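Uncharacterized protein (Brachypodium distachyon, PDB 4ME2) probably binds RNA sequence-specifically as a chloroplast pentatricopeptide repeat protein of helix-turn-helix units, with group II introns as its likely targets. Local coordinates at residues Ala137-Leu142 / Lys181-Ala186; Ala145-Lys150 / Trp188-Ala193; Gly153-Gly156 / Gly161-Val164; Arg176-Val179 / Arg185-Trp188. One frame throughout, in Å; residues are numbered along the deposited sequence.

Contact 1. Residues Ala137-Leu142 / Lys181-Ala186; sequences AAVDAL and KGRARA
Arg183 reaches across to Asp140 and grips its carboxylate side-on, NE holding one oxygen and NH2 the other. Arg183 NE lies 3.0 Å from Asp140 OD1 and Arg183 NH2 2.8 Å from Asp140 OD2, and both N-H bonds run nearly straight. The two oxygens sit close to the guanidinium plane and are met on their syn sides, but the flat groups are not quite coplanar: their planes differ by 27°, and NE approaches OD1 from somewhat outside the carboxylate plane. The arginine chain bends at chi2 and chi3, and its side chain crosses that of the aspartate at about a right angle, guanidinium edge first. On the other side, Asp140 CG stands anti to its own carbonyl carbon (chi1 -67°), and this swings the carboxylate out towards the helix 184-197.

Asp140 OD1 has a second task. A water 2.9 Å away donates to it and accepts from Ala186 N, also at 2.9 Å, so a backbone N-H in the first turn of that helix is tied to the same oxygen. Next to the ion pair, Val139 CG1 packs on Arg183 CG at 4.0 Å, and Leu178 of helix 168-180 touches Val139, Arg183 and Ala186. A leucine in place of Arg183 would probably leave the Asp140 carboxylate without its charged mate and freer to turn.

Arg183 is the N-cap residue, directly after the Schellman motif at Gly182. The salt bridge therefore joins helix 133-151 to the start of helix 184-197, in the helix-turn-helix stacking of a pentatricopeptide repeat protein.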
loop_
_atom_site.group_PDB
_atom_site.type_symbol
_atom_site.label_atom_id
_atom_site.label_comp_id
_atom_site.label_asym_id
_atom_site.label_seq_id
_atom_site.Cartn_x
_atom_site.Cartn_y
_atom_site.Cartn_z
ATOM N N ALA A 137 -2.958 -11.275 -2.975
ATOM C CA ALA A 137 -1.713 -11.263 -3.727
ATOM C C ALA A 137 -1.399 -9.861 -4.221
ATOM O O ALA A 137 -0.242 -9.437 -4.188
ATOM C CB ALA A 137 -1.801 -12.220 -4.907
ATOM N N ALA A 138 -2.427 -9.154 -4.684
ATOM C CA ALA A 138 -2.242 -7.795 -5.193
ATOM C C ALA A 138 -1.860 -6.829 -4.069
ATOM O O ALA A 138 -1.057 -5.918 -4.280
ATOM C CB ALA A 138 -3.483 -7.317 -5.935
ATOM N N VAL A 139 -2.435 -7.028 -2.883
ATOM C CA VAL A 139 -2.077 -6.199 -1.727
ATOM C C VAL A 139 -0.630 -6.471 -1.300
ATOM O O VAL A 139 0.124 -5.538 -1.019
ATOM C CB VAL A 139 -3.037 -6.394 -0.534
ATOM C CG1 VAL A 139 -2.459 -5.775 0.731
ATOM C CG2 VAL A 139 -4.396 -5.783 -0.833
ATOM N N ASP A 140 -0.228 -7.741 -1.248
ATOM C CA ASP A 140 1.154 -8.061 -0.879
ATOM C C ASP A 140 2.137 -7.421 -1.854
ATOM O O ASP A 140 3.191 -6.920 -1.445
ATOM C CB ASP A 140 1.396 -9.574 -0.843
ATOM C CG ASP A 140 0.629 -10.272 0.258
ATOM O OD1 ASP A 140 0.023 -9.606 1.125
ATOM O OD2 ASP A 140 0.633 -11.522 0.238
ATOM N N ALA A 141 1.786 -7.457 -3.140
ATOM C CA ALA A 141 2.614 -6.871 -4.184
ATOM C C ALA A 141 2.694 -5.350 -4.047
ATOM O O ALA A 141 3.760 -4.769 -4.251
ATOM C CB ALA A 141 2.112 -7.270 -5.569
ATOM N N LEU A 142 1.580 -4.718 -3.683
ATOM C CA LEU A 142 1.564 -3.271 -3.466
ATOM C C LEU A 142 2.521 -2.881 -2.338
ATOM O O LEU A 142 3.223 -1.865 -2.433
ATOM C CB LEU A 142 0.142 -2.785 -3.166
ATOM C CG LEU A 142 -0.024 -1.293 -2.836
ATOM C CD1 LEU A 142 0.440 -0.423 -3.999
ATOM C CD2 LEU A 142 -1.465 -0.988 -2.458
ATOM N N LYS A 181 -6.705 -6.911 7.531
ATOM C CA LYS A 181 -7.011 -7.648 6.305
ATOM C C LYS A 181 -6.386 -9.031 6.258
ATOM O O LYS A 181 -6.579 -9.760 5.283
ATOM C CB LYS A 181 -6.574 -6.857 5.077
ATOM C CG LYS A 181 -7.639 -5.913 4.573
ATOM C CD LYS A 181 -8.805 -6.684 3.985
ATOM C CE LYS A 181 -9.974 -5.748 3.808
ATOM N NZ LYS A 181 -11.216 -6.478 3.455
ATOM N N GLY A 182 -5.646 -9.392 7.304
ATOM C CA GLY A 182 -5.003 -10.705 7.390
ATOM C C GLY A 182 -3.701 -10.850 6.624
ATOM O O GLY A 182 -3.210 -11.967 6.438
ATOM N N ARG A 183 -3.115 -9.732 6.202
ATOM C CA ARG A 183 -1.897 -9.782 5.397
ATOM C C ARG A 183 -0.675 -9.651 6.296
ATOM O O ARG A 183 -0.015 -8.604 6.352
ATOM C CB ARG A 183 -1.921 -8.726 4.281
ATOM C CG ARG A 183 -3.157 -8.755 3.376
ATOM C CD ARG A 183 -3.560 -10.149 2.908
ATOM N NE ARG A 183 -2.448 -10.911 2.342
ATOM C CZ ARG A 183 -2.368 -12.241 2.364
ATOM N NH1 ARG A 183 -3.335 -12.965 2.923
ATOM N NH2 ARG A 183 -1.318 -12.853 1.829
ATOM N N ALA A 184 -0.380 -10.744 6.991
ATOM C CA ALA A 184 0.612 -10.761 8.061
ATOM C C ALA A 184 2.033 -10.544 7.572
ATOM O O ALA A 184 2.771 -9.734 8.136
ATOM C CB ALA A 184 0.516 -12.062 8.837
ATOM N N ARG A 185 2.420 -11.277 6.535
ATOM C CA ARG A 185 3.759 -11.142 5.981
ATOM C C ARG A 185 4.009 -9.720 5.473
ATOM O O ARG A 185 5.078 -9.149 5.717
ATOM C CB ARG A 185 3.979 -12.171 4.862
ATOM C CG ARG A 185 5.354 -12.118 4.209
ATOM C CD ARG A 185 6.481 -12.294 5.215
ATOM N NE ARG A 185 6.398 -13.567 5.932
ATOM C CZ ARG A 185 7.089 -13.862 7.028
ATOM N NH1 ARG A 185 7.928 -12.978 7.551
ATOM N NH2 ARG A 185 6.934 -15.049 7.605
ATOM N N ALA A 186 3.024 -9.164 4.767
ATOM C CA ALA A 186 3.093 -7.782 4.282
ATOM C C ALA A 186 3.285 -6.792 5.436
ATOM O O ALA A 186 4.135 -5.900 5.359
ATOM C CB ALA A 186 1.858 -7.427 3.458
HETATM O O HOH W 1 0.767 -10.673 3.705
#

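Contact 2. Residues Ala145-Lys150 / Trp188-Ala193; sequences AFIEEK and WRVYEA
The helical segments 145-150 and 188-193 run nearly parallel, their axes 23° apart in direction and 10.6 Å apart at closest approach, with Ile147 and Val190 nearest in register. Ile147 is the side chain of 145-150 that makes the close contacts. Its CD1 methyl lies over the centre of one face of the Arg189 guanidinium, 3.7 Å from Arg189 CZ, while its CG2 branch reaches Ala193 CB at 4.1 Å. With CG1 anti to the carbonyl carbon (chi1 -66°) and the chain extended beyond it, the delta methyl is carried straight across to the neighbouring helix. There CD1 also meets the backbone, 3.9 Å from Val190 N, and packs more loosely against Val190 CG2 at 4.4 Å.

Arg189 folds over this methyl. Bends at chi2 and chi3 bring the flat end of the chain back across Ile147, and NH1 forms a salt bridge with Glu144, one turn before Ile147 on helix 133-151. One arginine thus gives its face to an isoleucine and its charge to a glutamate of the same helix. With alanine in place of Arg189, Glu144 would probably lose this positive partner and the Ile147 methyl the flat group against it.

Deeper in, Val190 touches Leu171 and Val175 of helix 168-180, and Phe146 packs on Leu171 and Leu174 of that same helix. Helix 168-180 thus backs the pair, and the near-parallel packing of helices 133-151 and 184-197 fits the stacked helix-turn-helix units of a pentatricopeptide repeat protein.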
loop_
_atom_site.group_PDB
_atom_site.type_symbol
_atom_site.label_atom_id
_atom_site.label_comp_id
_atom_site.label_asym_id
_atom_site.label_seq_id
_atom_site.Cartn_x
_atom_site.Cartn_y
_atom_site.Cartn_z
ATOM N N ALA A 145 5.994 -3.003 -3.534
ATOM C CA ALA A 145 6.223 -1.839 -4.396
ATOM C C ALA A 145 6.473 -0.575 -3.578
ATOM O O ALA A 145 7.299 0.256 -3.955
ATOM C CB ALA A 145 5.062 -1.641 -5.368
ATOM N N PHE A 146 5.767 -0.446 -2.461
ATOM C CA PHE A 146 5.944 0.678 -1.555
ATOM C C PHE A 146 7.343 0.642 -0.951
ATOM O O PHE A 146 8.047 1.647 -0.947
ATOM C CB PHE A 146 4.873 0.642 -0.461
ATOM C CG PHE A 146 5.128 1.583 0.689
ATOM C CD1 PHE A 146 5.411 2.931 0.468
ATOM C CD2 PHE A 146 5.047 1.127 2.000
ATOM C CE1 PHE A 146 5.629 3.797 1.532
ATOM C CE2 PHE A 146 5.256 1.988 3.071
ATOM C CZ PHE A 146 5.551 3.324 2.835
ATOM N N ILE A 147 7.748 -0.523 -0.457
ATOM C CA ILE A 147 9.064 -0.644 0.172
ATOM C C ILE A 147 10.160 -0.329 -0.845
ATOM O O ILE A 147 11.092 0.422 -0.547
ATOM C CB ILE A 147 9.263 -2.022 0.843
ATOM C CG1 ILE A 147 8.293 -2.167 2.018
ATOM C CG2 ILE A 147 10.698 -2.193 1.330
ATOM C CD1 ILE A 147 8.207 -3.565 2.595
ATOM N N GLU A 148 10.016 -0.878 -2.049
ATOM C CA GLU A 148 10.981 -0.648 -3.125
ATOM C C GLU A 148 11.045 0.824 -3.535
ATOM O O GLU A 148 12.138 1.391 -3.639
ATOM C CB GLU A 148 10.690 -1.539 -4.337
ATOM C CG GLU A 148 11.489 -1.153 -5.580
ATOM C CD GLU A 148 11.818 -2.329 -6.487
ATOM O OE1 GLU A 148 11.364 -3.459 -6.211
ATOM O OE2 GLU A 148 12.550 -2.119 -7.483
ATOM N N GLU A 149 9.891 1.451 -3.757
ATOM C CA GLU A 149 9.898 2.850 -4.185
ATOM C C GLU A 149 10.559 3.770 -3.154
ATOM O O GLU A 149 11.123 4.799 -3.512
ATOM C CB GLU A 149 8.497 3.349 -4.569
ATOM C CG GLU A 149 7.559 3.608 -3.401
ATOM C CD GLU A 149 6.103 3.751 -3.811
ATOM O OE1 GLU A 149 5.804 3.745 -5.022
ATOM O OE2 GLU A 149 5.253 3.879 -2.911
ATOM N N LYS A 150 10.510 3.389 -1.881
ATOM C CA LYS A 150 11.175 4.163 -0.838
ATOM C C LYS A 150 12.672 3.885 -0.829
ATOM O O LYS A 150 13.482 4.808 -0.870
ATOM C CB LYS A 150 10.582 3.843 0.534
ATOM C CG LYS A 150 9.097 4.132 0.660
ATOM C CD LYS A 150 8.806 5.621 0.744
ATOM C CE LYS A 150 9.324 6.206 2.049
ATOM N NZ LYS A 150 8.877 7.613 2.233
ATOM N N TRP A 188 4.522 -7.450 8.442
ATOM C CA TRP A 188 5.873 -7.674 8.921
ATOM C C TRP A 188 6.897 -6.998 8.033
ATOM O O TRP A 188 7.827 -6.355 8.530
ATOM C CB TRP A 188 6.161 -9.159 9.050
ATOM C CG TRP A 188 7.593 -9.388 9.385
ATOM C CD1 TRP A 188 8.602 -9.832 8.542
ATOM C CD2 TRP A 188 8.246 -9.104 10.656
ATOM N NE1 TRP A 188 9.796 -9.878 9.206
ATOM C CE2 TRP A 188 9.651 -9.459 10.479
ATOM C CE3 TRP A 188 7.814 -8.640 11.889
ATOM C CZ2 TRP A 188 10.573 -9.330 11.503
ATOM C CZ3 TRP A 188 8.750 -8.517 12.917
ATOM C CH2 TRP A 188 10.096 -8.853 12.727
ATOM N N ARG A 189 6.732 -7.131 6.716
ATOM C CA ARG A 189 7.668 -6.525 5.767
ATOM C C ARG A 189 7.811 -5.029 6.018
ATOM O O ARG A 189 8.929 -4.520 6.108
ATOM C CB ARG A 189 7.254 -6.799 4.313
ATOM C CG ARG A 189 7.716 -8.147 3.769
ATOM C CD ARG A 189 8.757 -8.005 2.656
ATOM N NE ARG A 189 9.885 -7.153 3.018
ATOM C CZ ARG A 189 10.553 -6.366 2.174
ATOM N NH1 ARG A 189 10.218 -6.287 0.893
ATOM N NH2 ARG A 189 11.564 -5.638 2.622
ATOM N N VAL A 190 6.683 -4.332 6.142
ATOM C CA VAL A 190 6.693 -2.885 6.399
ATOM C C VAL A 190 7.321 -2.562 7.755
ATOM O O VAL A 190 8.187 -1.678 7.860
ATOM C CB VAL A 190 5.273 -2.278 6.364
ATOM C CG1 VAL A 190 5.299 -0.839 6.863
ATOM C CG2 VAL A 190 4.693 -2.336 4.961
ATOM N N TYR A 191 6.858 -3.258 8.792
ATOM C CA TYR A 191 7.379 -3.048 10.140
ATOM C C TYR A 191 8.894 -3.263 10.194
ATOM O O TYR A 191 9.628 -2.440 10.748
ATOM C CB TYR A 191 6.657 -3.953 11.147
ATOM C CG TYR A 191 7.233 -3.886 12.544
ATOM C CD1 TYR A 191 8.181 -4.818 12.970
ATOM C CD2 TYR A 191 6.834 -2.893 13.438
ATOM C CE1 TYR A 191 8.715 -4.762 14.253
ATOM C CE2 TYR A 191 7.360 -2.830 14.724
ATOM C CZ TYR A 191 8.299 -3.764 15.123
ATOM O OH TYR A 191 8.819 -3.699 16.394
ATOM N N GLU A 192 9.362 -4.357 9.604
ATOM C CA GLU A 192 10.785 -4.671 9.612
ATOM C C GLU A 192 11.610 -3.622 8.866
ATOM O O GLU A 192 12.602 -3.124 9.395
ATOM C CB GLU A 192 11.044 -6.057 9.031
ATOM C CG GLU A 192 12.517 -6.386 8.889
ATOM C CD GLU A 192 12.748 -7.735 8.250
ATOM O OE1 GLU A 192 13.391 -8.592 8.890
ATOM O OE2 GLU A 192 12.280 -7.944 7.112
ATOM N N ALA A 193 11.194 -3.285 7.648
ATOM C CA ALA A 193 11.943 -2.332 6.827
ATOM C C ALA A 193 11.991 -0.936 7.451
ATOM O O ALA A 193 13.059 -0.329 7.529
ATOM C CB ALA A 193 11.384 -2.275 5.412
#

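Contact 3. Residues Gly153-Gly156 / Gly161-Val164; sequences GAAG and GVWV
Val162 puts one methyl, CG1, against the backbone of the 153-156 turn, and this methyl makes the contact. Its closest neighbour across the contact is the alpha carbon of Gly156, with Val162 CG1 to Gly156 CA at 3.4 Å. Around that point the same methyl lies 3.7 Å from Ala155 O and, more loosely, 4.4 Å from Ala155 CB.

The valine torsion decides which branch does what. CG1 is anti to the carbonyl carbon (chi1 -64°) and is directed at the glycine, whereas CG2 falls between the backbone N and the carbonyl carbon, over the rim of one face of the Trp163 ring. Trp163 itself turns to helix 133-151, where its ring meets Phe146 edge-to-face and touches Lys150.

Next to the CG1 methyl, the turn is closed by a backbone bond from Gly156 N to Gly153 O, 2.8 Å long. A beta carbon at Gly156 would run into that same Gly153 O, so glycine suits the tight backbone. At the backbone angles of Gly161 (phi 110°) a beta carbon would be jammed against the preceding carbonyl oxygen.

This is surface packing in the linker between helices 133-151 and 168-180, where an irregular stretch lays one valine methyl on a type I beta turn, Gly153-Gly156.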
loop_
_atom_site.group_PDB
_atom_site.type_symbol
_atom_site.label_atom_id
_atom_site.label_comp_id
_atom_site.label_asym_id
_atom_site.label_seq_id
_atom_site.Cartn_x
_atom_site.Cartn_y
_atom_site.Cartn_z
ATOM N N GLY A 153 14.484 4.798 -3.992
ATOM C CA GLY A 153 14.172 6.180 -4.360
ATOM C C GLY A 153 15.367 7.095 -4.176
ATOM O O GLY A 153 16.439 6.642 -3.775
ATOM N N ALA A 154 15.169 8.385 -4.450
ATOM C CA ALA A 154 16.253 9.374 -4.487
ATOM C C ALA A 154 16.949 9.494 -3.145
ATOM O O ALA A 154 18.154 9.749 -3.067
ATOM C CB ALA A 154 15.712 10.723 -4.922
ATOM N N ALA A 155 16.177 9.298 -2.086
ATOM C CA ALA A 155 16.710 9.391 -0.746
ATOM C C ALA A 155 17.392 8.104 -0.330
ATOM O O ALA A 155 17.968 8.032 0.748
ATOM C CB ALA A 155 15.605 9.742 0.234
ATOM N N GLY A 156 17.318 7.088 -1.183
ATOM C CA GLY A 156 17.833 5.760 -0.860
ATOM C C GLY A 156 19.289 5.588 -0.467
ATOM O O GLY A 156 19.628 4.626 0.229
ATOM N N GLY A 161 18.854 7.525 6.086
ATOM C CA GLY A 161 18.036 6.456 5.542
ATOM C C GLY A 161 16.660 6.918 5.112
ATOM O O GLY A 161 16.195 7.989 5.504
ATOM N N VAL A 162 15.996 6.093 4.316
ATOM C CA VAL A 162 14.735 6.487 3.721
ATOM C C VAL A 162 13.607 6.596 4.731
ATOM O O VAL A 162 12.608 7.247 4.459
ATOM C CB VAL A 162 14.304 5.509 2.615
ATOM C CG1 VAL A 162 15.306 5.527 1.475
ATOM C CG2 VAL A 162 14.157 4.101 3.174
ATOM N N TRP A 163 13.767 5.966 5.888
ATOM C CA TRP A 163 12.643 5.765 6.788
ATOM C C TRP A 163 12.630 6.611 8.022
ATOM O O TRP A 163 11.587 6.748 8.651
ATOM C CB TRP A 163 12.578 4.318 7.222
ATOM C CG TRP A 163 12.330 3.325 6.128
ATOM C CD1 TRP A 163 13.228 2.427 5.586
ATOM C CD2 TRP A 163 11.075 3.068 5.443
ATOM N NE1 TRP A 163 12.630 1.660 4.629
ATOM C CE2 TRP A 163 11.344 1.993 4.494
ATOM C CE3 TRP A 163 9.811 3.602 5.512
ATOM C CZ2 TRP A 163 10.374 1.496 3.655
ATOM C CZ3 TRP A 163 8.834 3.091 4.664
ATOM C CH2 TRP A 163 9.113 2.061 3.758
ATOM N N VAL A 164 13.775 7.172 8.398
ATOM C CA VAL A 164 13.877 7.938 9.650
ATOM C C VAL A 164 12.916 9.134 9.738
ATOM O O VAL A 164 12.459 9.488 10.828
ATOM C CB VAL A 164 15.336 8.365 9.933
ATOM C CG1 VAL A 164 15.419 9.361 11.081
ATOM C CG2 VAL A 164 16.181 7.141 10.246
#

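Contact 4. Residues Arg176-Val179 / Arg185-Trp188; sequences RALV and RAAW
Helices 168-180 and 184-197 form a helix-turn-helix hairpin of the kind from which pentatricopeptide repeat proteins are built, and this contact packs the two arms together close to their tight connection. Leu178 points at Ala186 and Ala187, while Val179 reaches Ala187 from the flank; Leu178 and Ala187 are nearest in backbone register, at 5.6 Å between their CA atoms.

Leu178 works with three of its carbons. Its CB meets Ala187 CB at 3.9 Å, its CD1 lies along the opposing backbone 3.9 Å from Ala187 CA, and its CD2 turns to Ala186 CB at 4.0 Å. A first torsion of -70°, with CG anti to the carbonyl carbon, lays the forked end across the two alanines, with CD1 over the peptide link that joins them. Val179 adds a single branch: CG2 touches Ala187 CB at 3.7 Å, and this small methyl sits in the notch between Leu178 CB and Val179 CG2.

Other helices close around the patch. Ala187 also touches Met210 and Met214 of helix 204-216, while Leu178 packs on Val143 of helix 133-151 and Val125 of helix 118-126.

The side-chain contacts between the two segments are all carbon on carbon, among buried residues, and the interaction is therefore van der Waals and hydrophobic in kind. With only a beta carbon each, Ala186 and Ala187 let their backbone come near the leucine, which is consistent with the short CA spacing of Leu178 and Ala187.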
loop_
_atom_site.group_PDB
_atom_site.type_symbol
_atom_site.label_atom_id
_atom_site.label_comp_id
_atom_site.label_asym_id
_atom_site.label_seq_id
_atom_site.Cartn_x
_atom_site.Cartn_y
_atom_site.Cartn_z
ATOM N N ARG A 176 -1.847 -1.179 10.437
ATOM C CA ARG A 176 -3.164 -1.523 10.990
ATOM C C ARG A 176 -4.058 -2.158 9.929
ATOM O O ARG A 176 -4.730 -3.165 10.172
ATOM C CB ARG A 176 -3.872 -0.255 11.473
ATOM C CG ARG A 176 -3.971 -0.047 12.972
ATOM C CD ARG A 176 -4.711 1.264 13.255
ATOM N NE ARG A 176 -6.168 1.117 13.269
ATOM C CZ ARG A 176 -7.024 2.111 13.491
ATOM N NH1 ARG A 176 -6.581 3.341 13.710
ATOM N NH2 ARG A 176 -8.329 1.880 13.487
ATOM N N ALA A 177 -4.080 -1.540 8.752
ATOM C CA ALA A 177 -4.948 -2.012 7.679
ATOM C C ALA A 177 -4.512 -3.398 7.225
ATOM O O ALA A 177 -5.344 -4.277 7.019
ATOM C CB ALA A 177 -4.958 -1.031 6.513
ATOM N N LEU A 178 -3.204 -3.599 7.092
ATOM C CA LEU A 178 -2.689 -4.894 6.643
ATOM C C LEU A 178 -3.027 -6.005 7.631
ATOM O O LEU A 178 -3.469 -7.082 7.238
ATOM C CB LEU A 178 -1.179 -4.829 6.417
ATOM C CG LEU A 178 -0.724 -4.005 5.210
ATOM C CD1 LEU A 178 0.770 -3.719 5.278
ATOM C CD2 LEU A 178 -1.086 -4.712 3.912
ATOM N N VAL A 179 -2.814 -5.744 8.916
ATOM C CA VAL A 179 -3.120 -6.734 9.940
ATOM C C VAL A 179 -4.621 -7.068 9.952
ATOM O O VAL A 179 -4.995 -8.243 9.951
ATOM C CB VAL A 179 -2.603 -6.291 11.320
ATOM C CG1 VAL A 179 -3.234 -7.123 12.411
ATOM C CG2 VAL A 179 -1.078 -6.403 11.364
ATOM N N ARG A 185 2.420 -11.277 6.535
ATOM C CA ARG A 185 3.759 -11.142 5.981
ATOM C C ARG A 185 4.009 -9.720 5.473
ATOM O O ARG A 185 5.078 -9.149 5.717
ATOM C CB ARG A 185 3.979 -12.171 4.862
ATOM C CG ARG A 185 5.354 -12.118 4.209
ATOM C CD ARG A 185 6.481 -12.294 5.215
ATOM N NE ARG A 185 6.398 -13.567 5.932
ATOM C CZ ARG A 185 7.089 -13.862 7.028
ATOM N NH1 ARG A 185 7.928 -12.978 7.551
ATOM N NH2 ARG A 185 6.934 -15.049 7.605
ATOM N N ALA A 186 3.024 -9.164 4.767
ATOM C CA ALA A 186 3.093 -7.782 4.282
ATOM C C ALA A 186 3.285 -6.792 5.436
ATOM O O ALA A 186 4.135 -5.900 5.359
ATOM C CB ALA A 186 1.858 -7.427 3.458
ATOM N N ALA A 187 2.513 -6.959 6.510
ATOM C CA ALA A 187 2.652 -6.090 7.682
ATOM C C ALA A 187 4.062 -6.215 8.279
ATOM O O ALA A 187 4.731 -5.210 8.572
ATOM C CB ALA A 187 1.583 -6.416 8.724
ATOM N N TRP A 188 4.522 -7.450 8.442
ATOM C CA TRP A 188 5.873 -7.674 8.921
ATOM C C TRP A 188 6.897 -6.998 8.033
ATOM O O TRP A 188 7.827 -6.355 8.530
ATOM C CB TRP A 188 6.161 -9.159 9.050
ATOM C CG TRP A 188 7.593 -9.388 9.385
ATOM C CD1 TRP A 188 8.602 -9.832 8.542
ATOM C CD2 TRP A 188 8.246 -9.104 10.656
ATOM N NE1 TRP A 188 9.796 -9.878 9.206
ATOM C CE2 TRP A 188 9.651 -9.459 10.479
ATOM C CE3 TRP A 188 7.814 -8.640 11.889
ATOM C CZ2 TRP A 188 10.573 -9.330 11.503
ATOM C CZ3 TRP A 188 8.750 -8.517 12.917
ATOM C CH2 TRP A 188 10.096 -8.853 12.727
#

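Contacts 1 and 2 hold the same two helices, 133-151 and 184-197, at points 11 Å apart between centres. Contact 1 is partly buried and relies on charge and a bridging water, whereas contact 2 is buried and sets an isoleucine against an arginine face. Contact 4, wholly buried and apolar, closes the 168-180/184-197 hairpin; it shares Ala186 with contact 1, and Leu178 CD2 lies 3.6 Å from Val139 CG1. Contact 3 is the surface member, about 17 Å from the chain centre to its own centre, and lies inside the loops that contacts 1 and 2 close. It still touches contact 2, through Trp163 and through Val162 CG1, which packs against Lys150 O, but not contacts 1 and 4.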